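Local coordinates for protein SusD homolog (Bacteroides ovatus, PDB 4F53) that probably binds glycans such as mucin O-glycans, as a SusD/RagB-type outer membrane lipoprotein with a TPR-like helical fold, at residues M204-C209 and A341-E346; S445-R450 and V515-K520. All blocks are in the same frame, centred on the assembly; numbering follows the deposited sequence.

Contact 1 of 2, residues M204-C209 and A341-E346; sequences MAMRTC and AFLRAE
The carboxylate of Glu-346 lies with one face against the side chain of Met-206, present here as selenomethionine. Both CG and SE sit over that face, Met-206 CG 3.5 Å and Met-206 SE 3.7 Å from Glu-346 CD, so the acid is backed by apolar, polarisable atoms. Beyond its rim, Cys-209 SG stands 4.2 Å from Glu-346 OE2, displaced to the same side of the plane as the selenomethionine. The oxygens find their charge partners elsewhere: OE1 forms a salt bridge to Arg-451 and OE2 one to Arg-350, which probably keeps this buried acid ionised.

The two side chains run alongside one another, each heading for the other's helix. The glutamate is fully extended, whereas Met-206 starts out with CG anti to the backbone N (chi1 -160°) and then folds at chi2 and chi3, a double bend that carries its methyl to the opposing backbone, CE 3.2 Å from Leu-343 O. The base of the same side chain meets the leucine branch, with Met-206 CB 3.7 Å from Leu-343 CD2. Trp-352 also packs against Met-206.

Just past Met-206, Thr-208 OG1 and N both donate to Ala-205 O, from the same face of that carbonyl. This is helix-helix packing within the TPR-like SusD/RagB fold. Helix 190-207 packs at Met-204, away from this contact, on helix 152-173. Helix 337-349 is flanked by helix 358-372, which meets Ala-341, Phe-342 and Ala-345, and by helix 423-438, where Leu-343 touches Lys-434 and Glu-346 touches Leu-427.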
# COMPACT_ATOMS: atom_id res chain seq x y z
N MSE A 204 -11.69 -4.68 -2.71
CA MSE A 204 -11.86 -4.55 -4.15
C MSE A 204 -13.24 -3.98 -4.53
O MSE A 204 -13.31 -3.25 -5.50
CB MSE A 204 -11.62 -5.89 -4.81
CG MSE A 204 -10.18 -6.34 -4.67
SE MSE A 204 -9.88 -7.95 -5.67
CE MSE A 204 -10.23 -7.30 -7.41
N ALA A 205 -14.29 -4.28 -3.76
CA ALA A 205 -15.61 -3.72 -4.01
C ALA A 205 -15.57 -2.23 -3.75
O ALA A 205 -15.99 -1.46 -4.61
CB ALA A 205 -16.66 -4.39 -3.12
N MSE A 206 -14.98 -1.80 -2.61
CA MSE A 206 -14.85 -0.38 -2.28
C MSE A 206 -14.01 0.39 -3.34
O MSE A 206 -14.34 1.52 -3.72
CB MSE A 206 -14.23 -0.21 -0.89
CG MSE A 206 -14.51 1.16 -0.29
SE MSE A 206 -16.44 1.43 -0.03
CE MSE A 206 -16.79 -0.12 1.20
N ARG A 207 -12.97 -0.24 -3.85
CA ARG A 207 -12.10 0.30 -4.90
C ARG A 207 -12.86 0.72 -6.18
O ARG A 207 -12.53 1.74 -6.81
CB ARG A 207 -11.07 -0.78 -5.31
CG ARG A 207 -9.96 -0.22 -6.22
CD ARG A 207 -8.79 0.25 -5.40
NE ARG A 207 -7.88 -0.85 -5.05
CZ ARG A 207 -7.41 -1.14 -3.84
NH1 ARG A 207 -7.79 -0.43 -2.78
NH2 ARG A 207 -6.49 -2.08 -3.69
N THR A 208 -13.87 -0.09 -6.57
CA THR A 208 -14.62 0.12 -7.79
C THR A 208 -15.85 0.99 -7.60
O THR A 208 -16.67 1.05 -8.51
CB THR A 208 -15.03 -1.23 -8.35
OG1 THR A 208 -15.90 -1.88 -7.40
CG2 THR A 208 -13.84 -2.13 -8.71
N CYS A 209 -16.00 1.65 -6.43
CA CYS A 209 -17.20 2.42 -6.05
C CYS A 209 -17.46 3.66 -6.95
O CYS A 209 -18.58 4.14 -6.97
CB CYS A 209 -17.15 2.81 -4.57
SG CYS A 209 -15.99 4.15 -4.21
N ALA A 341 -12.23 -2.35 9.25
CA ALA A 341 -13.16 -1.51 9.99
C ALA A 341 -13.35 -0.14 9.27
O ALA A 341 -14.48 0.34 9.14
CB ALA A 341 -12.69 -1.33 11.42
N PHE A 342 -12.26 0.42 8.71
CA PHE A 342 -12.33 1.69 7.97
C PHE A 342 -13.02 1.51 6.62
O PHE A 342 -13.73 2.41 6.18
CB PHE A 342 -10.94 2.32 7.81
CG PHE A 342 -10.39 2.85 9.11
CD1 PHE A 342 -11.04 3.89 9.79
CD2 PHE A 342 -9.18 2.37 9.63
CE1 PHE A 342 -10.51 4.40 10.98
CE2 PHE A 342 -8.65 2.91 10.81
CZ PHE A 342 -9.31 3.93 11.46
N LEU A 343 -12.89 0.32 6.01
CA LEU A 343 -13.60 -0.01 4.78
C LEU A 343 -15.11 -0.10 5.06
O LEU A 343 -15.91 0.39 4.27
CB LEU A 343 -13.08 -1.31 4.18
CG LEU A 343 -11.77 -1.22 3.37
CD1 LEU A 343 -11.23 -2.64 3.06
CD2 LEU A 343 -11.98 -0.51 2.06
N ARG A 344 -15.49 -0.67 6.22
CA ARG A 344 -16.88 -0.79 6.65
C ARG A 344 -17.42 0.57 7.00
O ARG A 344 -18.57 0.82 6.71
CB ARG A 344 -17.03 -1.77 7.82
CG ARG A 344 -16.88 -3.20 7.36
CD ARG A 344 -16.82 -4.13 8.53
NE ARG A 344 -18.17 -4.50 8.96
CZ ARG A 344 -18.41 -5.33 9.97
NH1 ARG A 344 -17.41 -5.86 10.65
NH2 ARG A 344 -19.66 -5.63 10.29
N ALA A 345 -16.59 1.48 7.58
CA ALA A 345 -16.99 2.86 7.89
C ALA A 345 -17.35 3.60 6.59
O ALA A 345 -18.36 4.30 6.54
CB ALA A 345 -15.87 3.60 8.61
N GLU A 346 -16.54 3.40 5.54
CA GLU A 346 -16.74 4.03 4.24
C GLU A 346 -18.01 3.49 3.57
O GLU A 346 -18.82 4.28 3.09
CB GLU A 346 -15.51 3.87 3.33
CG GLU A 346 -15.73 4.57 2.00
CD GLU A 346 -14.63 4.47 0.97
OE1 GLU A 346 -13.52 3.99 1.31
OE2 GLU A 346 -14.88 4.85 -0.20

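Contact 2 of 2, residues S445-R450 and V515-K520; sequences SWTEYR and VWWDCK
Van der Waals packing centres on the Trp-517 indole, where the C-terminal tail of the SusD/RagB fold packs on helix 442-452. Thr-447 CG2 rests 3.5 Å from Trp-517 CZ2, approaching obliquely, and the backbone Thr-447 O is 3.6 Å from Trp-517 CH2. Within the tail, Val-515 CG2 sits over the centre of one indole face, helped by the type I turn from Val-515 to Asp-518.

Flat-group packing involves Arg-450. Trp-446 CE2 lies 3.3 Å above one guanidinium face, offset toward the rim, and on the opposite face Trp-517 CH2 stands 3.8 Å above the centre. The guanidinium and Trp-517 planes are 73° apart, so the indole presents its edge and the pair is not stacked. A bend at chi3 (-80°) turns the guanidinium back along its own helix into this slot.

Among the polar contacts, Arg-450 NE bonds weakly to Trp-446 O and NH2 weakly to Thr-447 OG1, whose stronger partner is Met-443; NH1 donates to the carbonyls of Asp-129 and Arg-476. Trp-517 NE1 is taken by Asp-129 OD1. Asp-518 OD1 comes within 3.1 Å of Arg-450 O, two acceptors whose closeness is probably eased by the salt bridge of OD1 to Arg-476. A leucine in place of Arg-450 would probably leave the Asp-129 and Arg-476 carbonyls without this donor and the edge of Trp-517 less firmly confined.

Between the two segments the contact is thus mainly packing: Arg-450 donates to backbone carbonyls, Asp-518 pairs with Arg-476, and Lys-520 NZ bonds to Thr-452 O further along helix 442-452.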
# COMPACT_ATOMS: atom_id res chain seq x y z
N SER A 445 -2.05 2.36 0.61
CA SER A 445 -2.29 3.78 0.91
C SER A 445 -2.09 4.70 -0.30
O SER A 445 -2.78 5.71 -0.39
CB SER A 445 -1.44 4.26 2.08
OG SER A 445 -1.98 3.64 3.23
N TRP A 446 -1.20 4.34 -1.24
CA TRP A 446 -1.03 5.08 -2.50
C TRP A 446 -2.32 4.87 -3.36
O TRP A 446 -2.90 5.82 -3.89
CB TRP A 446 0.25 4.64 -3.28
CG TRP A 446 0.38 5.27 -4.65
CD1 TRP A 446 0.04 6.55 -5.00
CD2 TRP A 446 0.88 4.65 -5.85
NE1 TRP A 446 0.31 6.77 -6.33
CE2 TRP A 446 0.80 5.61 -6.89
CE3 TRP A 446 1.38 3.36 -6.16
CZ2 TRP A 446 1.22 5.34 -8.21
CZ3 TRP A 446 1.79 3.09 -7.47
CH2 TRP A 446 1.70 4.07 -8.48
N THR A 447 -2.80 3.63 -3.43
CA THR A 447 -4.02 3.32 -4.18
C THR A 447 -5.22 4.11 -3.58
O THR A 447 -6.03 4.67 -4.32
CB THR A 447 -4.25 1.80 -4.18
OG1 THR A 447 -3.15 1.16 -4.83
CG2 THR A 447 -5.52 1.40 -4.84
N GLU A 448 -5.31 4.18 -2.26
CA GLU A 448 -6.43 4.84 -1.59
C GLU A 448 -6.34 6.37 -1.70
O GLU A 448 -7.37 7.03 -1.78
CB GLU A 448 -6.54 4.36 -0.12
CG GLU A 448 -7.08 2.92 -0.10
CD GLU A 448 -8.46 2.75 -0.72
OE1 GLU A 448 -9.44 3.01 0.01
OE2 GLU A 448 -8.58 2.44 -1.93
N TYR A 449 -5.11 6.91 -1.77
CA TYR A 449 -4.87 8.33 -1.96
C TYR A 449 -5.38 8.75 -3.36
O TYR A 449 -6.08 9.76 -3.52
CB TYR A 449 -3.38 8.66 -1.77
CG TYR A 449 -3.08 10.08 -2.18
CD1 TYR A 449 -3.44 11.15 -1.36
CD2 TYR A 449 -2.54 10.37 -3.44
CE1 TYR A 449 -3.24 12.46 -1.77
CE2 TYR A 449 -2.32 11.68 -3.84
CZ TYR A 449 -2.67 12.73 -3.00
OH TYR A 449 -2.48 14.04 -3.37
N ARG A 450 -5.02 7.94 -4.37
CA ARG A 450 -5.45 8.19 -5.73
C ARG A 450 -6.97 8.08 -5.86
O ARG A 450 -7.59 8.96 -6.44
CB ARG A 450 -4.78 7.22 -6.69
CG ARG A 450 -3.28 7.46 -6.84
CD ARG A 450 -2.70 6.41 -7.80
NE ARG A 450 -2.46 5.12 -7.13
CZ ARG A 450 -2.21 3.98 -7.77
NH1 ARG A 450 -2.19 3.95 -9.10
NH2 ARG A 450 -1.99 2.87 -7.09
N VAL A 515 -5.89 5.24 -14.04
CA VAL A 515 -6.30 3.85 -14.28
C VAL A 515 -7.86 3.84 -14.18
O VAL A 515 -8.48 4.83 -13.76
CB VAL A 515 -5.59 2.82 -13.33
CG1 VAL A 515 -4.08 2.88 -13.50
CG2 VAL A 515 -5.97 3.02 -11.86
N TRP A 516 -8.47 2.75 -14.66
CA TRP A 516 -9.92 2.57 -14.72
C TRP A 516 -10.67 2.92 -13.39
O TRP A 516 -11.63 3.68 -13.47
CB TRP A 516 -10.20 1.13 -15.17
CG TRP A 516 -11.62 0.68 -15.01
CD1 TRP A 516 -12.68 0.97 -15.82
CD2 TRP A 516 -12.11 -0.21 -14.00
NE1 TRP A 516 -13.82 0.34 -15.35
CE2 TRP A 516 -13.49 -0.41 -14.24
CE3 TRP A 516 -11.52 -0.86 -12.90
CZ2 TRP A 516 -14.29 -1.21 -13.43
CZ3 TRP A 516 -12.30 -1.69 -12.11
CH2 TRP A 516 -13.67 -1.85 -12.37
N TRP A 517 -10.24 2.42 -12.20
CA TRP A 517 -10.97 2.70 -10.94
C TRP A 517 -10.76 4.13 -10.45
O TRP A 517 -11.54 4.61 -9.61
CB TRP A 517 -10.62 1.68 -9.81
CG TRP A 517 -9.16 1.45 -9.52
CD1 TRP A 517 -8.46 0.30 -9.76
CD2 TRP A 517 -8.25 2.34 -8.83
NE1 TRP A 517 -7.15 0.45 -9.34
CE2 TRP A 517 -7.00 1.69 -8.77
CE3 TRP A 517 -8.37 3.63 -8.28
CZ2 TRP A 517 -5.85 2.31 -8.24
CZ3 TRP A 517 -7.23 4.25 -7.76
CH2 TRP A 517 -5.99 3.59 -7.74
N ASP A 518 -9.72 4.82 -10.95
CA ASP A 518 -9.36 6.17 -10.51
C ASP A 518 -10.21 7.18 -11.27
O ASP A 518 -9.71 7.92 -12.12
CB ASP A 518 -7.85 6.40 -10.70
CG ASP A 518 -7.28 7.69 -10.12
OD1 ASP A 518 -8.05 8.45 -9.49
OD2 ASP A 518 -6.05 7.94 -10.30
N CYS A 519 -11.51 7.20 -10.97
CA CYS A 519 -12.42 8.08 -11.69
C CYS A 519 -13.37 8.82 -10.76
O CYS A 519 -14.51 9.10 -11.16
CB CYS A 519 -13.19 7.28 -12.75
SG CYS A 519 -14.05 5.83 -12.08
N LYS A 520 -12.91 9.18 -9.53
CA LYS A 520 -13.70 9.99 -8.59
C LYS A 520 -14.11 11.32 -9.27
O LYS A 520 -13.24 11.93 -9.95
CB LYS A 520 -12.90 10.28 -7.30
CG LYS A 520 -13.67 11.15 -6.32
CD LYS A 520 -12.89 11.45 -5.08
CE LYS A 520 -13.82 12.08 -4.06
NZ LYS A 520 -13.10 12.55 -2.86
OXT LYS A 520 -15.29 11.71 -9.18

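In the fold
Both contacts are buried in the helical core, their centres about 12 Å apart, and they share no segment; contact 1 closes along the chain before contact 2 opens. Contact 1 joins two helices, contact 2 a helix and the irregular C-terminal tail. The first lays a bent Met-206 side chain against a carboxylate; the second sets the edge of an indole against a guanidinium face. Arg-207 ties them together: it makes a salt bridge to Glu-448, packs on Thr-447, and its carbonyl lies against Trp-517. Thr-208 likewise meets Trp-516. Glu-346 and Asp-518 form salt bridges with arginines outside their segments, while Arg-450 is bonded to backbone carbonyls.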